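Local coordinates for flagellar motor switch protein FliG (Helicobacter pylori 26695, PDB 5WUJ) that forms part of the flagellar motor switch complex, which contacts chemotaxis proteins and the motor components that set the direction of flagellar rotation, at residues B[2-5]-B[6-10]; B[9-12]-B[13-16]; B[48-51]-B[52-55]; B[71-74]-B[75-78]; B[84-87]-B[88-92]. All blocks are in the same frame, centred on the assembly; numbering follows the deposited sequence.

Interaction 1: residues B[2-5]-B[6-10]; sequences KQKA and QLDEL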
loop_
_atom_site.group_PDB
_atom_site.type_symbol
_atom_site.label_atom_id
_atom_site.label_comp_id
_atom_site.label_asym_id
_atom_site.label_seq_id
_atom_site.Cartn_x
_atom_site.Cartn_y
_atom_site.Cartn_z
ATOM N N LYS B 2 -7.903 -10.405 15.376
ATOM C CA LYS B 2 -8.273 -11.300 14.306
ATOM C C LYS B 2 -7.844 -10.671 12.979
ATOM O O LYS B 2 -7.432 -11.361 12.058
ATOM C CB LYS B 2 -9.778 -11.535 14.322
ATOM C CG LYS B 2 -10.228 -12.724 13.498
ATOM C CD LYS B 2 -11.436 -13.393 14.120
ATOM C CE LYS B 2 -11.838 -14.640 13.346
ATOM N NZ LYS B 2 -13.305 -14.896 13.414
ATOM N N GLN B 3 -7.946 -9.352 12.893
ATOM C CA GLN B 3 -7.557 -8.641 11.694
ATOM C C GLN B 3 -6.068 -8.801 11.511
ATOM O O GLN B 3 -5.591 -9.054 10.420
ATOM C CB GLN B 3 -7.903 -7.167 11.815
ATOM C CG GLN B 3 -9.389 -6.891 11.837
ATOM C CD GLN B 3 -9.702 -5.421 11.937
ATOM O OE1 GLN B 3 -9.038 -4.685 12.648
ATOM N NE2 GLN B 3 -10.709 -4.990 11.219
ATOM N N LYS B 4 -5.335 -8.643 12.598
ATOM C CA LYS B 4 -3.904 -8.787 12.558
ATOM C C LYS B 4 -3.563 -10.175 12.061
ATOM O O LYS B 4 -2.744 -10.335 11.172
ATOM C CB LYS B 4 -3.314 -8.574 13.943
ATOM C CG LYS B 4 -1.826 -8.301 13.950
ATOM C CD LYS B 4 -1.228 -8.451 12.568
ATOM C CE LYS B 4 0.271 -8.222 12.594
ATOM N NZ LYS B 4 0.604 -6.785 12.769
ATOM N N ALA B 5 -4.186 -11.182 12.652
ATOM C CA ALA B 5 -3.934 -12.557 12.232
ATOM C C ALA B 5 -4.233 -12.731 10.752
ATOM O O ALA B 5 -3.463 -13.361 10.018
ATOM C CB ALA B 5 -4.770 -13.531 13.062
ATOM N N GLN B 6 -5.356 -12.174 10.297
ATOM C CA GLN B 6 -5.700 -12.279 8.888
ATOM C C GLN B 6 -4.718 -11.498 8.012
ATOM O O GLN B 6 -4.424 -11.920 6.889
ATOM C CB GLN B 6 -7.138 -11.809 8.684
ATOM C CG GLN B 6 -7.669 -12.012 7.277
ATOM C CD GLN B 6 -8.817 -11.073 6.949
ATOM O OE1 GLN B 6 -9.536 -10.614 7.844
ATOM N NE2 GLN B 6 -8.986 -10.769 5.660
ATOM N N LEU B 7 -4.163 -10.395 8.526
ATOM C CA LEU B 7 -3.229 -9.593 7.734
ATOM C C LEU B 7 -1.897 -10.309 7.535
ATOM O O LEU B 7 -1.291 -10.211 6.460
ATOM C CB LEU B 7 -2.999 -8.235 8.395
ATOM C CG LEU B 7 -1.740 -7.467 7.973
ATOM C CD1 LEU B 7 -1.836 -6.964 6.525
ATOM C CD2 LEU B 7 -1.473 -6.316 8.932
ATOM N N ASP B 8 -1.417 -11.026 8.553
ATOM C CA ASP B 8 -0.116 -11.674 8.448
ATOM C C ASP B 8 -0.147 -12.956 7.632
ATOM O O ASP B 8 0.919 -13.499 7.325
ATOM C CB ASP B 8 0.443 -11.974 9.838
ATOM C CG ASP B 8 0.555 -10.734 10.688
ATOM O OD1 ASP B 8 0.793 -9.642 10.121
ATOM O OD2 ASP B 8 0.397 -10.852 11.920
ATOM N N GLU B 9 -1.327 -13.452 7.274
ATOM C CA GLU B 9 -1.429 -14.641 6.445
ATOM C C GLU B 9 -1.848 -14.318 5.017
ATOM O O GLU B 9 -2.065 -15.234 4.219
ATOM C CB GLU B 9 -2.394 -15.640 7.082
ATOM C CG GLU B 9 -1.852 -16.276 8.361
ATOM C CD GLU B 9 -0.602 -17.116 8.116
ATOM O OE1 GLU B 9 0.238 -17.218 9.036
ATOM O OE2 GLU B 9 -0.456 -17.670 7.003
ATOM N N LEU B 10 -1.970 -13.039 4.677
ATOM C CA LEU B 10 -2.181 -12.659 3.286
ATOM C C LEU B 10 -0.928 -12.955 2.471
ATOM O O LEU B 10 0.180 -12.587 2.861
ATOM C CB LEU B 10 -2.524 -11.175 3.175
ATOM C CG LEU B 10 -3.884 -10.710 3.673
ATOM C CD1 LEU B 10 -3.930 -9.199 3.560
ATOM C CD2 LEU B 10 -5.019 -11.364 2.882
#
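The short N-terminal helix, residues 2-8, is held by main-chain bonds from the amides of 6-9 to the carbonyls of 2-5. Gln6 N donates to Lys2 O at 2.8 Å. Leu7 N reaches Gln3 O at 2.7 Å. Asp8 N comes to Lys4 O at 3.0 Å. The series fades at the end: Glu9 N to Ala5 O is a weak bond of 3.5 Å. That weakening fits a helix running out into the loop that leads to helix 12-23. Side chains add less. Lys4 has CG trans to its backbone N (chi1 -163°), and its chain is bent at the nearly eclipsed second torsion. Its NZ lies 3.9 Å from Asp8 OD1, a long salt bridge. This pairing is doubtful in detail, because the lysine CE and the carboxylate are modelled too close. Lys4 CD also comes to 4.2 Å from Leu7 CD2, an aliphatic touch beside the charged pair. Leu7 CB sits against the carbonyl oxygens of Gln3 and Lys4. Gln3 NE2 bonds Asp54 OD2. Gln3, Gln6 and Leu7 lay the helix on helix 55-71, touching Gln56, Ile57 and Ala60.

Interaction 2: residues B[9-12]-B[13-16]; sequences ELSM and SEKI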
loop_
_atom_site.group_PDB
_atom_site.type_symbol
_atom_site.label_atom_id
_atom_site.label_comp_id
_atom_site.label_asym_id
_atom_site.label_seq_id
_atom_site.Cartn_x
_atom_site.Cartn_y
_atom_site.Cartn_z
ATOM N N GLU B 9 -1.327 -13.452 7.274
ATOM C CA GLU B 9 -1.429 -14.641 6.445
ATOM C C GLU B 9 -1.848 -14.318 5.017
ATOM O O GLU B 9 -2.065 -15.234 4.219
ATOM C CB GLU B 9 -2.394 -15.640 7.082
ATOM C CG GLU B 9 -1.852 -16.276 8.361
ATOM C CD GLU B 9 -0.602 -17.116 8.116
ATOM O OE1 GLU B 9 0.238 -17.218 9.036
ATOM O OE2 GLU B 9 -0.456 -17.670 7.003
ATOM N N LEU B 10 -1.970 -13.039 4.677
ATOM C CA LEU B 10 -2.181 -12.659 3.286
ATOM C C LEU B 10 -0.928 -12.955 2.471
ATOM O O LEU B 10 0.180 -12.587 2.861
ATOM C CB LEU B 10 -2.524 -11.175 3.175
ATOM C CG LEU B 10 -3.884 -10.710 3.673
ATOM C CD1 LEU B 10 -3.930 -9.199 3.560
ATOM C CD2 LEU B 10 -5.019 -11.364 2.882
ATOM N N SER B 11 -1.096 -13.630 1.346
ATOM C CA SER B 11 0.034 -13.739 0.448
ATOM C C SER B 11 0.339 -12.374 -0.154
ATOM O O SER B 11 -0.459 -11.425 -0.080
ATOM C CB SER B 11 -0.251 -14.751 -0.652
ATOM O OG SER B 11 -0.387 -16.038 -0.082
ATOM N N MET B 12 1.522 -12.276 -0.755
ATOM C CA MET B 12 1.900 -11.034 -1.416
ATOM C C MET B 12 0.942 -10.721 -2.567
ATOM O O MET B 12 0.599 -9.557 -2.813
ATOM C CB MET B 12 3.353 -11.136 -1.887
ATOM C CG MET B 12 3.859 -9.918 -2.629
ATOM S SD MET B 12 3.645 -8.383 -1.682
ATOM C CE MET B 12 5.008 -8.470 -0.533
ATOM N N SER B 13 0.464 -11.762 -3.250
ATOM C CA SER B 13 -0.508 -11.588 -4.323
ATOM C C SER B 13 -1.844 -11.077 -3.790
ATOM O O SER B 13 -2.505 -10.256 -4.435
ATOM C CB SER B 13 -0.682 -12.919 -5.077
ATOM O OG SER B 13 -1.985 -13.083 -5.607
ATOM N N GLU B 14 -2.258 -11.553 -2.616
ATOM C CA GLU B 14 -3.462 -11.025 -1.967
ATOM C C GLU B 14 -3.294 -9.570 -1.565
ATOM O O GLU B 14 -4.218 -8.762 -1.731
ATOM C CB GLU B 14 -3.808 -11.869 -0.745
ATOM C CG GLU B 14 -3.918 -13.346 -1.103
ATOM C CD GLU B 14 -4.440 -14.174 0.025
ATOM O OE1 GLU B 14 -3.660 -14.476 0.958
ATOM O OE2 GLU B 14 -5.631 -14.528 -0.031
ATOM N N LYS B 15 -2.127 -9.221 -1.020
ATOM C CA LYS B 15 -1.850 -7.828 -0.683
ATOM C C LYS B 15 -1.904 -6.950 -1.922
ATOM O O LYS B 15 -2.411 -5.822 -1.874
ATOM C CB LYS B 15 -0.483 -7.706 -0.021
ATOM C CG LYS B 15 -0.337 -8.508 1.280
ATOM C CD LYS B 15 0.816 -7.963 2.084
ATOM C CE LYS B 15 1.105 -8.766 3.317
ATOM N NZ LYS B 15 2.561 -9.058 3.357
ATOM N N ILE B 16 -1.404 -7.456 -3.052
ATOM C CA ILE B 16 -1.391 -6.646 -4.268
ATOM C C ILE B 16 -2.809 -6.415 -4.771
ATOM O O ILE B 16 -3.158 -5.303 -5.171
ATOM C CB ILE B 16 -0.499 -7.308 -5.332
ATOM C CG1 ILE B 16 0.978 -7.115 -4.985
ATOM C CG2 ILE B 16 -0.822 -6.775 -6.719
ATOM C CD1 ILE B 16 1.911 -8.132 -5.692
#
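Ser11 and Glu14 carry the polar part of this helix start, within the FliG N-terminal domain. Ser11 is the N-cap of helix 12-23, and Glu14 is three residues on. Glu14 OE1 accepts from Ser11 N at 2.7 Å, with an almost straight N-H...O angle of 166°. It uses the anti lone pair, the one facing away from the other oxygen. With CG beside the backbone N of Glu14 (chi1 -54°), the chain runs extended and carries OE1 to Ser11 N. This is the glutamate half of a capping box. The serine half is not made, since Ser11 OG forms no capping bond. The carboxylate also lies near the positive end of the helix dipole, which would probably stabilise its charged form.

Two main-chain bonds begin the helix. Lys15 N donates to Ser11 O, and Ile16 N to Met12 O, both at 2.9 Å.

The apolar contacts are looser. Leu10 CD2 lies 3.9 Å from Glu14 CB, while Leu10 CB meets Lys15 CG at the same distance. Met12 CG touches Ile16 CD1 at 4.0 Å, the two chains crossing at a slant.

Lys15 NZ is bridged to Glu64 on helix 55-71. An acidic side chain of the other protein's chain takes a hydrogen bond from Met12 N. Ser13 and Ile16 rest on helix 37-50, at Glu42, Gln46 and Ile43, while Leu10, Met12 and Ile16 face Ile57 and Phe65 of helix 55-71, so the helix start lies wedged between both.

Interaction 3: residues B[48-51]-B[52-55]; sequences VQLN and GTDK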
loop_
_atom_site.group_PDB
_atom_site.type_symbol
_atom_site.label_atom_id
_atom_site.label_comp_id
_atom_site.label_asym_id
_atom_site.label_seq_id
_atom_site.Cartn_x
_atom_site.Cartn_y
_atom_site.Cartn_z
ATOM N N VAL B 48 -11.610 -10.288 -7.075
ATOM C CA VAL B 48 -12.990 -10.740 -6.929
ATOM C C VAL B 48 -13.205 -11.346 -5.552
ATOM O O VAL B 48 -14.259 -11.162 -4.935
ATOM C CB VAL B 48 -13.354 -11.744 -8.040
ATOM C CG1 VAL B 48 -14.753 -12.289 -7.826
ATOM C CG2 VAL B 48 -13.226 -11.091 -9.414
ATOM N N GLN B 49 -12.202 -12.061 -5.036
ATOM C CA GLN B 49 -12.390 -12.770 -3.777
ATOM C C GLN B 49 -12.184 -11.870 -2.559
ATOM O O GLN B 49 -12.783 -12.130 -1.511
ATOM C CB GLN B 49 -11.455 -13.985 -3.721
ATOM C CG GLN B 49 -11.961 -15.172 -4.543
ATOM C CD GLN B 49 -10.951 -16.314 -4.672
ATOM O OE1 GLN B 49 -9.749 -16.132 -4.458
ATOM N NE2 GLN B 49 -11.444 -17.499 -5.039
ATOM N N LEU B 50 -11.358 -10.818 -2.664
ATOM C CA LEU B 50 -11.086 -9.929 -1.536
ATOM C C LEU B 50 -11.866 -8.616 -1.586
ATOM O O LEU B 50 -11.683 -7.777 -0.703
ATOM C CB LEU B 50 -9.585 -9.637 -1.436
ATOM C CG LEU B 50 -8.749 -10.894 -1.213
ATOM C CD1 LEU B 50 -7.286 -10.628 -1.425
ATOM C CD2 LEU B 50 -9.005 -11.455 0.185
ATOM N N ASN B 51 -12.717 -8.418 -2.594
ATOM C CA ASN B 51 -13.654 -7.304 -2.586
ATOM C C ASN B 51 -14.342 -7.219 -1.234
ATOM O O ASN B 51 -14.863 -8.213 -0.725
ATOM C CB ASN B 51 -14.708 -7.480 -3.687
ATOM C CG ASN B 51 -14.679 -6.359 -4.719
ATOM O OD1 ASN B 51 -14.175 -5.265 -4.458
ATOM N ND2 ASN B 51 -15.231 -6.629 -5.902
ATOM N N GLY B 52 -14.332 -6.032 -0.644
ATOM C CA GLY B 52 -14.962 -5.887 0.654
ATOM C C GLY B 52 -14.133 -6.327 1.842
ATOM O O GLY B 52 -14.690 -6.549 2.920
ATOM N N THR B 53 -12.818 -6.464 1.686
ATOM C CA THR B 53 -11.943 -6.603 2.845
ATOM C C THR B 53 -12.118 -5.408 3.784
ATOM O O THR B 53 -12.467 -4.305 3.353
ATOM C CB THR B 53 -10.490 -6.726 2.376
ATOM O OG1 THR B 53 -10.346 -7.929 1.608
ATOM C CG2 THR B 53 -9.499 -6.743 3.545
ATOM N N ASP B 54 -11.923 -5.650 5.086
ATOM C CA ASP B 54 -11.922 -4.576 6.077
ATOM C C ASP B 54 -11.037 -3.424 5.618
ATOM O O ASP B 54 -9.946 -3.635 5.079
ATOM C CB ASP B 54 -11.412 -5.090 7.430
ATOM C CG ASP B 54 -12.431 -5.947 8.164
ATOM O OD1 ASP B 54 -13.565 -6.106 7.658
ATOM O OD2 ASP B 54 -12.086 -6.475 9.245
ATOM N N LYS B 55 -11.511 -2.194 5.832
ATOM C CA LYS B 55 -10.719 -1.046 5.410
ATOM C C LYS B 55 -9.441 -0.913 6.230
ATOM O O LYS B 55 -8.425 -0.447 5.700
ATOM C CB LYS B 55 -11.535 0.248 5.477
ATOM C CG LYS B 55 -10.922 1.347 4.603
ATOM C CD LYS B 55 -11.448 2.733 4.941
ATOM C CE LYS B 55 -10.876 3.780 3.984
ATOM N NZ LYS B 55 -11.435 5.148 4.207
#
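Thr53 folds back on Leu50. Starting at CB, the threonine lies 3.5 Å from Leu50 O. The next atom, OG1, is placed beside its own backbone N (chi1 -64°), on the side facing the turn. It donates to Leu50 O at 2.7 Å, in the carbonyl plane and on a lone pair. The same OG1 lies 3.6 Å from Leu50 CB and 4.0 Å from Leu50 CD2, as the two side chains run alongside each other and point the same way. Thr53 N is a second donor to Leu50 O, at 3.0 Å, but it comes in tilted 32° from the carbonyl plane. One carbonyl oxygen is therefore gripped by both the amide and the hydroxyl of a single residue. Beyond the threonine, Leu50 packs on Glu14, Ile18 and Ile21 of helix 12-23. Asn51 and Gly52 fill the corner of the turn, and Gly52 has a positive phi (81°). The result is a type II beta turn from Leu50 to Thr53, with glycine at its third position, in the loop linking helix 37-50 to helix 55-71.

Interaction 4: residues B[71-74]-B[75-78]; sequences SNQY and INTG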
loop_
_atom_site.group_PDB
_atom_site.type_symbol
_atom_site.label_atom_id
_atom_site.label_comp_id
_atom_site.label_asym_id
_atom_site.label_seq_id
_atom_site.Cartn_x
_atom_site.Cartn_y
_atom_site.Cartn_z
ATOM N N SER B 71 11.300 3.512 0.242
ATOM C CA SER B 71 12.669 3.033 0.358
ATOM C C SER B 71 13.312 2.759 -0.997
ATOM O O SER B 71 14.543 2.802 -1.104
ATOM C CB SER B 71 12.713 1.795 1.256
ATOM O OG SER B 71 11.873 0.772 0.771
ATOM N N ASN B 72 12.513 2.532 -2.038
ATOM C CA ASN B 72 13.033 2.296 -3.376
ATOM C C ASN B 72 12.916 3.504 -4.294
ATOM O O ASN B 72 13.192 3.370 -5.483
ATOM C CB ASN B 72 12.320 1.105 -4.023
ATOM C CG ASN B 72 12.592 -0.198 -3.295
ATOM O OD1 ASN B 72 11.892 -0.554 -2.343
ATOM N ND2 ASN B 72 13.628 -0.913 -3.729
ATOM N N GLN B 73 12.489 4.666 -3.789
ATOM C CA GLN B 73 12.468 5.942 -4.525
ATOM C C GLN B 73 11.353 6.061 -5.559
ATOM O O GLN B 73 11.449 6.925 -6.438
ATOM C CB GLN B 73 13.786 6.217 -5.267
ATOM C CG GLN B 73 15.044 6.053 -4.443
ATOM C CD GLN B 73 15.308 7.253 -3.567
ATOM O OE1 GLN B 73 14.631 7.456 -2.561
ATOM N NE2 GLN B 73 16.303 8.059 -3.943
ATOM N N TYR B 74 10.322 5.219 -5.526
ATOM C CA TYR B 74 9.198 5.459 -6.430
ATOM C C TYR B 74 8.359 6.627 -5.942
ATOM O O TYR B 74 7.747 7.330 -6.751
ATOM C CB TYR B 74 8.342 4.206 -6.581
ATOM C CG TYR B 74 9.046 3.077 -7.311
ATOM C CD1 TYR B 74 9.131 3.055 -8.693
ATOM C CD2 TYR B 74 9.614 2.036 -6.607
ATOM C CE1 TYR B 74 9.775 2.033 -9.346
ATOM C CE2 TYR B 74 10.249 1.012 -7.243
ATOM C CZ TYR B 74 10.333 1.011 -8.608
ATOM O OH TYR B 74 10.976 -0.031 -9.213
ATOM N N ILE B 75 8.341 6.854 -4.631
ATOM C CA ILE B 75 7.666 7.986 -4.008
ATOM C C ILE B 75 8.722 8.808 -3.284
ATOM O O ILE B 75 9.415 8.291 -2.397
ATOM C CB ILE B 75 6.570 7.532 -3.036
ATOM C CG1 ILE B 75 5.455 6.830 -3.802
ATOM C CG2 ILE B 75 5.998 8.723 -2.261
ATOM C CD1 ILE B 75 4.366 6.260 -2.903
ATOM N N ASN B 76 8.858 10.079 -3.671
ATOM C CA ASN B 76 9.823 10.976 -3.051
ATOM C C ASN B 76 9.157 12.171 -2.379
ATOM O O ASN B 76 9.820 13.176 -2.122
ATOM C CB ASN B 76 10.849 11.443 -4.082
ATOM C CG ASN B 76 12.047 10.513 -4.162
ATOM O OD1 ASN B 76 13.007 10.651 -3.400
ATOM N ND2 ASN B 76 11.991 9.549 -5.085
ATOM N N THR B 77 7.858 12.092 -2.098
ATOM C CA THR B 77 7.159 13.098 -1.306
ATOM C C THR B 77 6.467 12.418 -0.127
ATOM O O THR B 77 6.492 11.192 0.013
ATOM C CB THR B 77 6.145 13.879 -2.158
ATOM O OG1 THR B 77 5.062 13.018 -2.535
ATOM C CG2 THR B 77 6.812 14.415 -3.420
ATOM N N GLY B 78 5.845 13.226 0.733
ATOM C CA GLY B 78 5.190 12.699 1.917
ATOM C C GLY B 78 6.125 12.134 2.966
ATOM O O GLY B 78 5.733 11.227 3.712
#
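Gln73 and Asn76 meet in a loop contact of close packing without a hydrogen bond across it. The loop joins helix 55-71 to helix 79-91. Asn76 ND2 comes to 3.0 Å from Gln73 O, but the angle is too poor for a bond. Gln73 CB lies 3.8 Å from the same ND2. Further out, Gln73 OE1 and Asn76 OD1 are 3.7 Å apart. The two side chains cross at a slant, and their amide planes are 66° apart, so they do not stack. Gln73 reaches this place by a bent chain (chi2 -80°), which folds its amide over toward Asn76.

The backbone explains the tight corner. Asn72 is the first residue to leave the helix, and Gln73 has a positive phi of 75°, which turns the chain sharply. Tyr74 and Ile75 then follow the turn. Unlike Gln73 and Asn76, Ile75 is buried: it packs on Phe66, Phe69 and Gln70 of helix 55-71 and its backbone bonds that of Phe69, which Tyr74 also touches. Past the corner, Thr77 O accepts from Gln70 NE2, and Gly78 is the N-cap of the next helix. Thr77 OG1 is hydrogen-bonded to a basic side chain of another protein chain; that chain also packs a basic side chain on Tyr74 and a polar one on Ile75.

Interaction 5: residues B[84-87]-B[88-92]; sequences RELL and TRTLG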
loop_
_atom_site.group_PDB
_atom_site.type_symbol
_atom_site.label_atom_id
_atom_site.label_comp_id
_atom_site.label_asym_id
_atom_site.label_seq_id
_atom_site.Cartn_x
_atom_site.Cartn_y
_atom_site.Cartn_z
ATOM N N ARG B 84 6.049 9.673 10.386
ATOM C CA ARG B 84 4.998 9.448 11.374
ATOM C C ARG B 84 4.684 7.962 11.518
ATOM O O ARG B 84 4.520 7.460 12.637
ATOM C CB ARG B 84 3.756 10.240 10.961
ATOM C CG ARG B 84 2.694 10.432 12.025
ATOM C CD ARG B 84 1.504 11.206 11.438
ATOM N NE ARG B 84 1.762 12.645 11.333
ATOM C CZ ARG B 84 1.824 13.338 10.190
ATOM N NH1 ARG B 84 1.645 12.741 9.014
ATOM N NH2 ARG B 84 2.067 14.650 10.222
ATOM N N GLU B 85 4.603 7.239 10.394
ATOM C CA GLU B 85 4.367 5.797 10.443
ATOM C C GLU B 85 5.553 5.059 11.046
ATOM O O GLU B 85 5.375 4.154 11.871
ATOM C CB GLU B 85 4.086 5.257 9.041
ATOM C CG GLU B 85 2.804 5.776 8.426
ATOM C CD GLU B 85 2.663 5.403 6.949
ATOM O OE1 GLU B 85 3.440 4.554 6.461
ATOM O OE2 GLU B 85 1.778 5.970 6.278
ATOM N N LEU B 86 6.768 5.430 10.637
ATOM C CA LEU B 86 7.971 4.796 11.171
ATOM C C LEU B 86 8.081 4.986 12.686
ATOM O O LEU B 86 8.321 4.025 13.430
ATOM C CB LEU B 86 9.197 5.375 10.476
ATOM C CG LEU B 86 10.558 4.906 10.990
ATOM C CD1 LEU B 86 10.720 3.409 10.746
ATOM C CD2 LEU B 86 11.684 5.684 10.313
ATOM N N LEU B 87 7.946 6.231 13.156
ATOM C CA LEU B 87 8.127 6.510 14.580
ATOM C C LEU B 87 7.027 5.870 15.414
ATOM O O LEU B 87 7.279 5.408 16.534
ATOM C CB LEU B 87 8.170 8.014 14.816
ATOM C CG LEU B 87 9.392 8.649 14.157
ATOM C CD1 LEU B 87 9.179 10.130 13.872
ATOM C CD2 LEU B 87 10.636 8.430 15.010
ATOM N N THR B 88 5.812 5.804 14.876
ATOM C CA THR B 88 4.739 5.120 15.582
ATOM C C THR B 88 5.032 3.629 15.719
ATOM O O THR B 88 4.765 3.026 16.763
ATOM C CB THR B 88 3.418 5.362 14.850
ATOM O OG1 THR B 88 3.142 6.769 14.846
ATOM C CG2 THR B 88 2.280 4.621 15.521
ATOM N N ARG B 89 5.583 3.013 14.678
ATOM C CA ARG B 89 5.928 1.600 14.789
ATOM C C ARG B 89 7.060 1.386 15.786
ATOM O O ARG B 89 7.049 0.414 16.547
ATOM C CB ARG B 89 6.313 1.036 13.425
ATOM C CG ARG B 89 5.128 0.747 12.529
ATOM C CD ARG B 89 5.513 -0.213 11.414
ATOM N NE ARG B 89 6.525 0.358 10.531
ATOM C CZ ARG B 89 6.257 1.138 9.486
ATOM N NH1 ARG B 89 4.999 1.445 9.184
ATOM N NH2 ARG B 89 7.248 1.611 8.742
ATOM N N THR B 90 8.035 2.294 15.813
ATOM C CA THR B 90 9.224 2.061 16.614
ATOM C C THR B 90 9.103 2.616 18.027
ATOM O O THR B 90 9.627 2.006 18.964
ATOM C CB THR B 90 10.446 2.649 15.903
ATOM O OG1 THR B 90 10.163 3.985 15.479
ATOM C CG2 THR B 90 10.769 1.806 14.671
ATOM N N LEU B 91 8.410 3.738 18.214
ATOM C CA LEU B 91 8.324 4.367 19.521
ATOM C C LEU B 91 6.947 4.270 20.162
ATOM O O LEU B 91 6.822 4.545 21.361
ATOM C CB LEU B 91 8.721 5.846 19.416
ATOM C CG LEU B 91 10.079 6.136 18.774
ATOM C CD1 LEU B 91 10.308 7.639 18.685
ATOM C CD2 LEU B 91 11.217 5.464 19.541
ATOM N N GLY B 92 5.920 3.883 19.416
ATOM C CA GLY B 92 4.563 3.988 19.905
ATOM C C GLY B 92 3.985 5.376 19.681
ATOM O O GLY B 92 4.700 6.351 19.446
HETATM O O HOH W 1 5.175 2.476 6.354
#
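Thr88 and Thr90 both turn their hydroxyls back on the preceding turn of helix, but from different torsions. Thr88 OG1 sits beside its backbone N (chi1 -61°) and donates to Arg84 O at 2.7 Å. Thr88 N bonds the same oxygen at 3.1 Å, the two donors arriving from opposite faces of the carbonyl plane. In Thr90 the OG1 lies between backbone N and carbonyl carbon (chi1 48°). It donates to Leu86 O at 2.8 Å from above the carbonyl plane, while Thr90 N comes in closer to that plane. Two carbonyls thus take two donors each. Arg84 is paired outside with Glu81.

Arg89 runs back along the helix surface. Its guanidinium lies flat enough that one face covers Glu85 O and Leu86 CA, both toward its rim. Glu85 OE1 and Arg89 NH1 stay 4.4 Å apart, too far for a salt bridge. A water spans them, giving a hydrogen to Glu85 OE1 at 2.7 Å and accepting from Arg89 NH1 at 3.0 Å.

Leu87 and Leu91 lie side by side, pointing the same way, with Leu87 CD2 3.8 Å from Leu91 CD1. Leu87 also packs on Ala96, Val99 and Met100 of helix 93-104. Arg84-Thr88, Glu85-Arg89, Leu86-Thr90 and Leu87-Leu91 are all i to i+4 pairs on the last turns of helix 79-91. Gly92, the first residue past it, N-caps helix 93-104.

Interactions 1, 3 and 5 are surface contacts, while interactions 2 and 4 are partly buried. Interactions 1 and 2 share Glu9 and Leu10, in the short loop that joins the N-terminal helix to the start of helix 12-23. Interaction 3 touches both, by a polar bond to the first and apolar packing on the second. These three form one cluster. Interaction 4 lies on the opposite side of the chain centre from all three, and interaction 5 opposite interaction 3. Interaction 4 is the loop leading into helix 79-91, and interaction 5 lies on its last turns. Chemistry differs too. Hydroxyls double main-chain bonds in 3 and 5, a carboxylate caps in 2, and 4 has only packing between its segments.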